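PDB 4JWH: tRNA (guanine(9)-N1)-methyltransferase from Schizosaccharomyces pombe, which catalyses S-adenosyl-L-methionine-dependent methylation of N1 of guanosine at position 9 of cytoplasmic tRNA, releasing S-adenosyl-L-homocysteine. Local coordinates for residues 105-110 and 180-185; 236-241 and 255-260; 261-266 and 274-279. One frame throughout, in Å; residues are numbered along the deposited sequence.

Contact 1 of 3, residues 105-110 and 180-185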
# COMPACT_ATOMS: atom_id res chain seq x y z
N ARG A 105 5.75 -3.07 8.56
CA ARG A 105 4.38 -2.56 8.55
C ARG A 105 4.15 -1.92 7.20
O ARG A 105 5.01 -1.18 6.72
CB ARG A 105 4.15 -1.50 9.64
CG ARG A 105 3.82 -2.07 11.03
CD ARG A 105 4.88 -3.03 11.54
NE ARG A 105 6.23 -2.46 11.57
CZ ARG A 105 6.71 -1.68 12.54
NH1 ARG A 105 5.93 -1.32 13.57
NH2 ARG A 105 7.97 -1.25 12.48
N ILE A 106 3.02 -2.22 6.57
CA ILE A 106 2.59 -1.45 5.39
C ILE A 106 1.29 -0.74 5.71
O ILE A 106 0.35 -1.36 6.17
CB ILE A 106 2.47 -2.32 4.10
CG1 ILE A 106 3.86 -2.89 3.71
CG2 ILE A 106 1.79 -1.50 2.94
CD1 ILE A 106 3.91 -3.69 2.37
N VAL A 107 1.24 0.56 5.46
CA VAL A 107 0.08 1.38 5.80
C VAL A 107 -0.70 1.80 4.55
O VAL A 107 -0.14 2.45 3.65
CB VAL A 107 0.51 2.67 6.53
CG1 VAL A 107 -0.65 3.58 6.78
CG2 VAL A 107 1.28 2.36 7.84
N LEU A 108 -1.99 1.49 4.53
CA LEU A 108 -2.88 2.14 3.59
C LEU A 108 -3.41 3.44 4.22
O LEU A 108 -4.15 3.40 5.24
CB LEU A 108 -4.00 1.20 3.13
CG LEU A 108 -3.57 -0.21 2.72
CD1 LEU A 108 -4.74 -1.08 2.29
CD2 LEU A 108 -2.42 -0.22 1.67
N ASP A 109 -2.97 4.57 3.66
CA ASP A 109 -3.34 5.88 4.17
C ASP A 109 -4.71 6.22 3.59
O ASP A 109 -4.82 6.63 2.43
CB ASP A 109 -2.31 6.95 3.78
CG ASP A 109 -2.74 8.37 4.14
OD1 ASP A 109 -3.66 8.57 4.98
OD2 ASP A 109 -2.12 9.30 3.61
N CYS A 110 -5.75 6.03 4.40
CA CYS A 110 -7.10 6.20 3.91
C CYS A 110 -7.69 7.56 4.24
O CYS A 110 -8.86 7.66 4.54
CB CYS A 110 -8.02 5.08 4.43
SG CYS A 110 -7.54 3.40 3.97
N GLU A 180 -0.30 9.65 13.82
CA GLU A 180 -0.73 9.37 15.18
C GLU A 180 -0.30 7.99 15.60
O GLU A 180 0.33 7.85 16.64
CB GLU A 180 -2.26 9.55 15.33
CG GLU A 180 -2.69 11.00 15.19
CD GLU A 180 -4.21 11.21 15.19
OE1 GLU A 180 -4.64 12.26 15.73
OE2 GLU A 180 -4.97 10.39 14.63
N GLU A 181 -0.63 6.98 14.79
CA GLU A 181 -0.34 5.60 15.12
C GLU A 181 1.17 5.30 15.25
O GLU A 181 1.57 4.48 16.09
CB GLU A 181 -1.06 4.67 14.13
CG GLU A 181 -0.80 3.19 14.28
CD GLU A 181 -1.51 2.56 15.47
OE1 GLU A 181 -0.98 1.55 15.98
OE2 GLU A 181 -2.59 3.06 15.88
N PHE A 182 1.98 5.96 14.43
CA PHE A 182 3.45 5.74 14.39
C PHE A 182 4.30 6.97 14.74
O PHE A 182 5.39 7.14 14.23
CB PHE A 182 3.87 5.17 13.03
CG PHE A 182 3.23 3.84 12.70
CD1 PHE A 182 2.15 3.78 11.81
CD2 PHE A 182 3.64 2.68 13.35
CE1 PHE A 182 1.54 2.55 11.53
CE2 PHE A 182 3.05 1.44 13.06
CZ PHE A 182 2.00 1.37 12.16
N GLU A 183 3.78 7.83 15.62
CA GLU A 183 4.49 9.05 16.07
C GLU A 183 5.92 8.78 16.56
O GLU A 183 6.87 9.48 16.14
CB GLU A 183 3.67 9.78 17.15
CG GLU A 183 4.11 11.23 17.41
CD GLU A 183 5.28 11.34 18.39
OE1 GLU A 183 5.43 10.46 19.27
OE2 GLU A 183 6.06 12.31 18.26
N SER A 184 6.08 7.77 17.41
CA SER A 184 7.38 7.38 17.94
C SER A 184 8.34 6.81 16.87
O SER A 184 9.56 6.82 17.05
CB SER A 184 7.21 6.38 19.07
OG SER A 184 7.09 5.06 18.54
N GLN A 185 7.78 6.32 15.75
CA GLN A 185 8.58 5.75 14.67
C GLN A 185 8.55 6.63 13.44
O GLN A 185 8.78 6.16 12.33
CB GLN A 185 8.05 4.37 14.29
CG GLN A 185 7.86 3.41 15.46
CD GLN A 185 6.45 3.40 16.00
OE1 GLN A 185 5.82 4.44 16.14
NE2 GLN A 185 5.94 2.22 16.29
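Phe182 meets strand 105-109 at two residues, Val107 and Arg105, whose side chains leave the same side of the sheet. Val107 CG2 lies 3.7 Å from Phe182 CE1, the two side chains approaching from opposite directions, a plain apolar contact. Arg105 comes to the far part of the same ring: its CG is 4.1 Å from both CZ and CE2 of Phe182, and its NH1 is 4.0 Å from CE2. The guanidinium plane stands almost perpendicular to the ring, 87° apart, so the group is not laid over the aromatic as in a stack; the aliphatic part of the arginine packs beside it while the charged end continues toward Gln185. Bends at chi2 and chi3 fold the chain back to make this possible. Phe182 is the first residue to leave helical geometry after helix 178-181, and its CG, anti to its own carbonyl carbon (chi1 -60°), carries the ring toward the strand. Within the turn, the backbone bond from Gln185 N to Phe182 O (2.9 Å) ties the chain back, and Glu181 CG sits 3.7 Å above one ring face, offset toward the rim. Replacing Phe182 with an alanine would probably open a gap beside Val107 and leave the aliphatic part of Arg105 without its apolar neighbour. Beta-branched valine suits a buried strand position, and arginine suits its partly exposed end. Phe182 also packs edge-to-face on Phe145 of strand 143-147 and touches Ile208 of strand 208-212, so the helix end rests across three neighbouring parallel strands, while Ile106 faces helix 254-267 on the other side.

Contact 2 of 3, residues 236-241 and 255-260; sequences AKLPID and NQVFEI. With SAH (S-adenosyl-L-homocysteine), chain C.
Leu238 rests against both Val257 and Ile260, three residues apart on helix 254-267; its CD1 makes the closest approach to each, Leu238 CD2 also faces Ile260 (4.4 Å to Ile260 CG2), and its backbone N-H binds the adenine of SAH, the product left by the methyl donor. At the start of the helical segment, Asn255 is turned from this contact: its ND2 donates to Glu259 OE1 over 3.0 Å, nearly straight at 175°. The bond lies almost in the amide plane but meets the carboxylate from above. Asn255 OD1 is held by Thr253, and Gln256 OE1 accepts from the Thr253 backbone, which probably helps to hold the first turn. Next comes Val257, whose CG2 is 4.3 Å from Leu238 CD1 and also only 3.5 Å from SAH N9. Its CG2 stands anti to the carbonyl carbon, beside the backbone N, which directs this methyl to the adenine; it and Leu238 present hydrocarbon to the same face of the base, Val257 CG2 under N9 and Leu238 CG under SAH N1 (3.7 Å). The arrangement belongs to the SAM pocket of the SPOUT-like Trm10 domain, where the loop after strand 234-236 and this helix both border the adenine. There Leu238 N donates to SAH N1 at 3.1 Å and 173°, a main-chain bond that reads the Watson-Crick edge of adenine without needing a polar side chain, and Ile240 CD1 approaches SAH N6 at 3.9 Å. Phe258 points elsewhere, toward helix 118-137. Ile260 follows: its extended chi2 (158°) carries CD1 to 4.3 Å from Leu238 CD1, and it also touches Leu252, Phe274 and Val277.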
# COMPACT_ATOMS: atom_id res chain seq x y z
N ALA A 236 9.58 8.02 -1.67
CA ALA A 236 10.36 7.19 -2.58
C ALA A 236 9.42 6.64 -3.63
O ALA A 236 8.28 6.22 -3.31
CB ALA A 236 11.02 6.04 -1.84
N LYS A 237 9.87 6.64 -4.89
CA LYS A 237 9.14 5.97 -5.95
C LYS A 237 9.71 4.59 -6.23
O LYS A 237 10.89 4.34 -5.98
CB LYS A 237 9.16 6.79 -7.23
CG LYS A 237 10.54 6.89 -7.86
CD LYS A 237 10.50 7.87 -8.98
CE LYS A 237 11.91 8.41 -9.30
NZ LYS A 237 11.90 8.56 -10.78
N LEU A 238 8.88 3.71 -6.77
CA LEU A 238 9.29 2.38 -7.16
C LEU A 238 10.33 2.47 -8.28
O LEU A 238 10.26 3.39 -9.12
CB LEU A 238 8.08 1.56 -7.64
CG LEU A 238 7.10 1.10 -6.55
CD1 LEU A 238 5.92 0.40 -7.18
CD2 LEU A 238 7.80 0.18 -5.57
N PRO A 239 11.31 1.54 -8.29
CA PRO A 239 12.36 1.59 -9.32
C PRO A 239 11.86 1.06 -10.67
O PRO A 239 12.43 0.13 -11.26
CB PRO A 239 13.48 0.72 -8.74
CG PRO A 239 12.76 -0.27 -7.85
CD PRO A 239 11.50 0.41 -7.35
N ILE A 240 10.78 1.65 -11.14
CA ILE A 240 10.05 1.14 -12.30
C ILE A 240 10.87 1.36 -13.56
O ILE A 240 11.15 0.41 -14.30
CB ILE A 240 8.65 1.79 -12.40
CG1 ILE A 240 7.68 1.09 -11.46
CG2 ILE A 240 8.13 1.71 -13.80
CD1 ILE A 240 6.27 1.57 -11.58
N ASP A 241 11.27 2.60 -13.81
CA ASP A 241 12.21 2.89 -14.88
C ASP A 241 13.45 2.04 -14.60
O ASP A 241 13.81 1.85 -13.44
CB ASP A 241 12.56 4.38 -14.91
N ASN A 255 -3.40 -1.75 -4.99
CA ASN A 255 -3.10 -3.18 -4.86
C ASN A 255 -1.90 -3.59 -5.71
O ASN A 255 -1.19 -4.50 -5.33
CB ASN A 255 -4.29 -4.10 -5.20
CG ASN A 255 -4.69 -4.01 -6.66
OD1 ASN A 255 -5.26 -3.03 -7.07
ND2 ASN A 255 -4.28 -5.01 -7.46
N GLN A 256 -1.69 -2.96 -6.85
CA GLN A 256 -0.50 -3.30 -7.66
C GLN A 256 0.79 -2.98 -6.88
O GLN A 256 1.75 -3.75 -6.88
CB GLN A 256 -0.51 -2.57 -9.01
CG GLN A 256 -1.46 -3.22 -10.03
CD GLN A 256 -1.56 -2.42 -11.31
OE1 GLN A 256 -1.52 -1.19 -11.29
NE2 GLN A 256 -1.71 -3.12 -12.45
N VAL A 257 0.79 -1.84 -6.22
CA VAL A 257 1.98 -1.41 -5.47
C VAL A 257 2.17 -2.37 -4.30
O VAL A 257 3.25 -2.88 -4.08
CB VAL A 257 1.78 0.04 -4.94
CG1 VAL A 257 2.85 0.39 -3.91
CG2 VAL A 257 1.83 1.00 -6.13
N PHE A 258 1.09 -2.65 -3.58
CA PHE A 258 1.18 -3.62 -2.47
C PHE A 258 1.75 -4.96 -2.93
O PHE A 258 2.67 -5.51 -2.31
CB PHE A 258 -0.16 -3.86 -1.76
CG PHE A 258 -0.03 -4.81 -0.62
CD1 PHE A 258 0.31 -4.34 0.64
CD2 PHE A 258 -0.14 -6.18 -0.82
CE1 PHE A 258 0.49 -5.24 1.73
CE2 PHE A 258 0.06 -7.08 0.24
CZ PHE A 258 0.38 -6.59 1.51
N GLU A 259 1.16 -5.50 -4.00
CA GLU A 259 1.58 -6.78 -4.55
C GLU A 259 3.06 -6.77 -4.95
O GLU A 259 3.80 -7.76 -4.74
CB GLU A 259 0.69 -7.15 -5.75
CG GLU A 259 -0.76 -7.50 -5.38
CD GLU A 259 -1.68 -7.42 -6.61
OE1 GLU A 259 -2.91 -7.51 -6.44
OE2 GLU A 259 -1.17 -7.22 -7.74
N ILE A 260 3.50 -5.66 -5.55
CA ILE A 260 4.90 -5.55 -5.93
C ILE A 260 5.82 -5.57 -4.70
O ILE A 260 6.83 -6.28 -4.69
CB ILE A 260 5.14 -4.30 -6.81
CG1 ILE A 260 4.59 -4.54 -8.24
CG2 ILE A 260 6.64 -3.84 -6.79
CD1 ILE A 260 4.33 -3.18 -8.90
N SAH C . -2.13 11.17 -7.43
CA SAH C . -2.12 10.15 -6.39
CB SAH C . -2.49 8.82 -7.09
CG SAH C . -1.70 7.69 -6.57
SD SAH C . -1.91 6.00 -6.98
C SAH C . -0.84 10.33 -5.58
O SAH C . -0.21 9.47 -5.05
OXT SAH C . -0.43 11.44 -5.39
C5' SAH C . -2.10 5.29 -5.39
C4' SAH C . -0.85 5.03 -4.57
O4' SAH C . -0.03 4.04 -5.11
C3' SAH C . 0.08 6.23 -4.30
O3' SAH C . -0.38 7.05 -3.27
C2' SAH C . 1.39 5.59 -4.01
O2' SAH C . 1.43 5.28 -2.66
C1' SAH C . 1.31 4.36 -4.87
N9 SAH C . 2.09 4.46 -6.12
C8 SAH C . 1.61 4.40 -7.33
N7 SAH C . 2.55 4.45 -8.24
C5 SAH C . 3.68 4.50 -7.60
C6 SAH C . 5.10 4.57 -7.94
N6 SAH C . 5.48 4.59 -9.19
N1 SAH C . 5.97 4.62 -6.96
C2 SAH C . 5.59 4.60 -5.69
N3 SAH C . 4.35 4.55 -5.31
C4 SAH C . 3.36 4.50 -6.19

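Contact 3 of 3, residues 261-266 and 274-279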
# COMPACT_ATOMS: atom_id res chain seq x y z
N LEU A 261 5.48 -4.81 -3.66
CA LEU A 261 6.27 -4.80 -2.42
C LEU A 261 6.37 -6.19 -1.84
O LEU A 261 7.45 -6.64 -1.49
CB LEU A 261 5.66 -3.85 -1.38
CG LEU A 261 5.50 -2.39 -1.83
CD1 LEU A 261 4.78 -1.61 -0.71
CD2 LEU A 261 6.89 -1.79 -2.11
N SER A 262 5.24 -6.88 -1.77
CA SER A 262 5.15 -8.19 -1.17
C SER A 262 5.99 -9.20 -1.95
O SER A 262 6.71 -10.04 -1.37
CB SER A 262 3.67 -8.60 -1.11
OG SER A 262 3.48 -9.85 -0.48
N LEU A 263 5.95 -9.09 -3.28
CA LEU A 263 6.76 -9.97 -4.11
C LEU A 263 8.26 -9.68 -4.02
O LEU A 263 9.10 -10.57 -4.14
CB LEU A 263 6.26 -9.97 -5.55
CG LEU A 263 4.94 -10.75 -5.72
CD1 LEU A 263 4.37 -10.64 -7.15
CD2 LEU A 263 5.07 -12.19 -5.34
N TRP A 264 8.60 -8.42 -3.77
CA TRP A 264 9.99 -8.10 -3.55
C TRP A 264 10.49 -8.80 -2.29
O TRP A 264 11.60 -9.33 -2.29
CB TRP A 264 10.25 -6.59 -3.46
CG TRP A 264 11.75 -6.34 -3.46
CD1 TRP A 264 12.55 -6.20 -4.55
CD2 TRP A 264 12.61 -6.24 -2.31
NE1 TRP A 264 13.87 -6.02 -4.16
CE2 TRP A 264 13.93 -6.03 -2.79
CE3 TRP A 264 12.39 -6.32 -0.92
CZ2 TRP A 264 15.04 -5.90 -1.92
CZ3 TRP A 264 13.48 -6.19 -0.07
CH2 TRP A 264 14.79 -5.98 -0.57
N LEU A 265 9.70 -8.81 -1.23
CA LEU A 265 10.09 -9.57 -0.03
C LEU A 265 10.45 -11.01 -0.38
O LEU A 265 11.48 -11.53 0.06
CB LEU A 265 9.00 -9.51 1.04
CG LEU A 265 8.74 -8.09 1.54
CD1 LEU A 265 7.57 -8.06 2.49
CD2 LEU A 265 10.02 -7.48 2.18
N GLU A 266 9.62 -11.65 -1.20
CA GLU A 266 9.87 -13.02 -1.63
C GLU A 266 11.11 -13.16 -2.53
O GLU A 266 11.99 -13.97 -2.25
CB GLU A 266 8.65 -13.56 -2.37
CG GLU A 266 8.92 -14.93 -2.96
CD GLU A 266 7.67 -15.74 -3.30
OE1 GLU A 266 6.55 -15.38 -2.87
OE2 GLU A 266 7.84 -16.76 -3.99
N PHE A 274 7.84 -6.88 -10.88
CA PHE A 274 7.20 -6.18 -11.98
C PHE A 274 6.67 -7.16 -13.05
O PHE A 274 5.55 -7.04 -13.51
CB PHE A 274 8.16 -5.17 -12.66
CG PHE A 274 8.67 -4.10 -11.75
CD1 PHE A 274 7.87 -3.53 -10.79
CD2 PHE A 274 9.98 -3.62 -11.89
CE1 PHE A 274 8.34 -2.51 -9.97
CE2 PHE A 274 10.46 -2.59 -11.08
CZ PHE A 274 9.63 -2.05 -10.11
N MET A 275 7.48 -8.15 -13.42
CA MET A 275 7.09 -9.12 -14.45
C MET A 275 5.83 -9.89 -14.08
O MET A 275 4.99 -10.20 -14.94
CB MET A 275 8.26 -10.05 -14.80
CG MET A 275 9.38 -9.30 -15.54
SD MET A 275 10.79 -10.34 -15.97
CE MET A 275 10.22 -11.04 -17.53
N GLU A 276 5.66 -10.12 -12.79
CA GLU A 276 4.51 -10.83 -12.29
C GLU A 276 3.27 -9.93 -12.19
O GLU A 276 2.17 -10.35 -12.50
CB GLU A 276 4.85 -11.47 -10.93
CG GLU A 276 4.00 -12.66 -10.57
CD GLU A 276 4.15 -13.82 -11.55
OE1 GLU A 276 5.31 -14.27 -11.80
OE2 GLU A 276 3.11 -14.29 -12.06
N VAL A 277 3.45 -8.69 -11.77
CA VAL A 277 2.28 -7.85 -11.50
C VAL A 277 1.91 -7.03 -12.72
O VAL A 277 0.74 -6.80 -12.99
CB VAL A 277 2.52 -6.96 -10.26
CG1 VAL A 277 1.42 -5.97 -10.06
CG2 VAL A 277 2.71 -7.85 -9.02
N ILE A 278 2.90 -6.58 -13.46
CA ILE A 278 2.64 -5.75 -14.63
C ILE A 278 3.43 -6.30 -15.85
O ILE A 278 4.31 -5.63 -16.38
CB ILE A 278 2.92 -4.22 -14.30
CG1 ILE A 278 4.34 -4.03 -13.72
CG2 ILE A 278 1.89 -3.68 -13.29
CD1 ILE A 278 4.87 -2.63 -13.78
N PRO A 279 3.17 -7.56 -16.25
CA PRO A 279 4.00 -8.07 -17.36
C PRO A 279 3.83 -7.21 -18.62
O PRO A 279 2.73 -6.73 -18.87
CB PRO A 279 3.47 -9.48 -17.60
CG PRO A 279 2.16 -9.56 -16.93
CD PRO A 279 2.12 -8.52 -15.84
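Leu263 has the largest share of this interface, and a single methyl of it, CD1, does the touching. It lies 3.7 Å from Val277 CG2 and 3.9 Å from Glu276 CB, so it rests against two consecutive residues near the end of helix 270-277. Leu263 CG is anti to its carbonyl carbon (chi1 -74°), and the chain continues extended, which carries CD1 across to the neighbouring helix. Val277 meets it obliquely, presenting the methyl that lies beside its own backbone N; a short beta-branched side chain offers a methyl close to the backbone. Glu276 crosses Leu263 at about a right angle and contributes only hydrocarbon, CB and CG, the latter 4.0 Å from Leu263 CD1. Its chain then bends at chi2 (63°) and takes the carboxylate away from the leucine. Val277 also reaches back to Glu259 and Ile260, and Trp264 stacks with Trp270 close by, so the two consecutive helices are joined at more than one level. With no hydrogen bond or salt bridge across these segments, the fit is probably set by shape rather than by directional bonds, and because the glutamate lends only its aliphatic stem, its carboxylate need not be buried at the contact.

Helix 254-267 ties the three contacts together. Contact 2 and contact 3 use successive parts of it and have centres about 8 Å apart; Ile260 CG1 lies 3.8 Å from Val277 CB, and Pro239 O lies 3.4 Å from Phe274 CE2. Contact 1 is on the opposite side of the chain's centre, with its centre about 19 Å from that of contact 2 and 23 Å from that of contact 3, but strand 105-109 spans the gap: Ile106 CD1 is 3.8 Å from both Phe258 CE1 and Leu261 CD1. Contact 2 touches SAH directly, whereas the side chains of Val107 and Val277 remain about 10 and 11 Å from it.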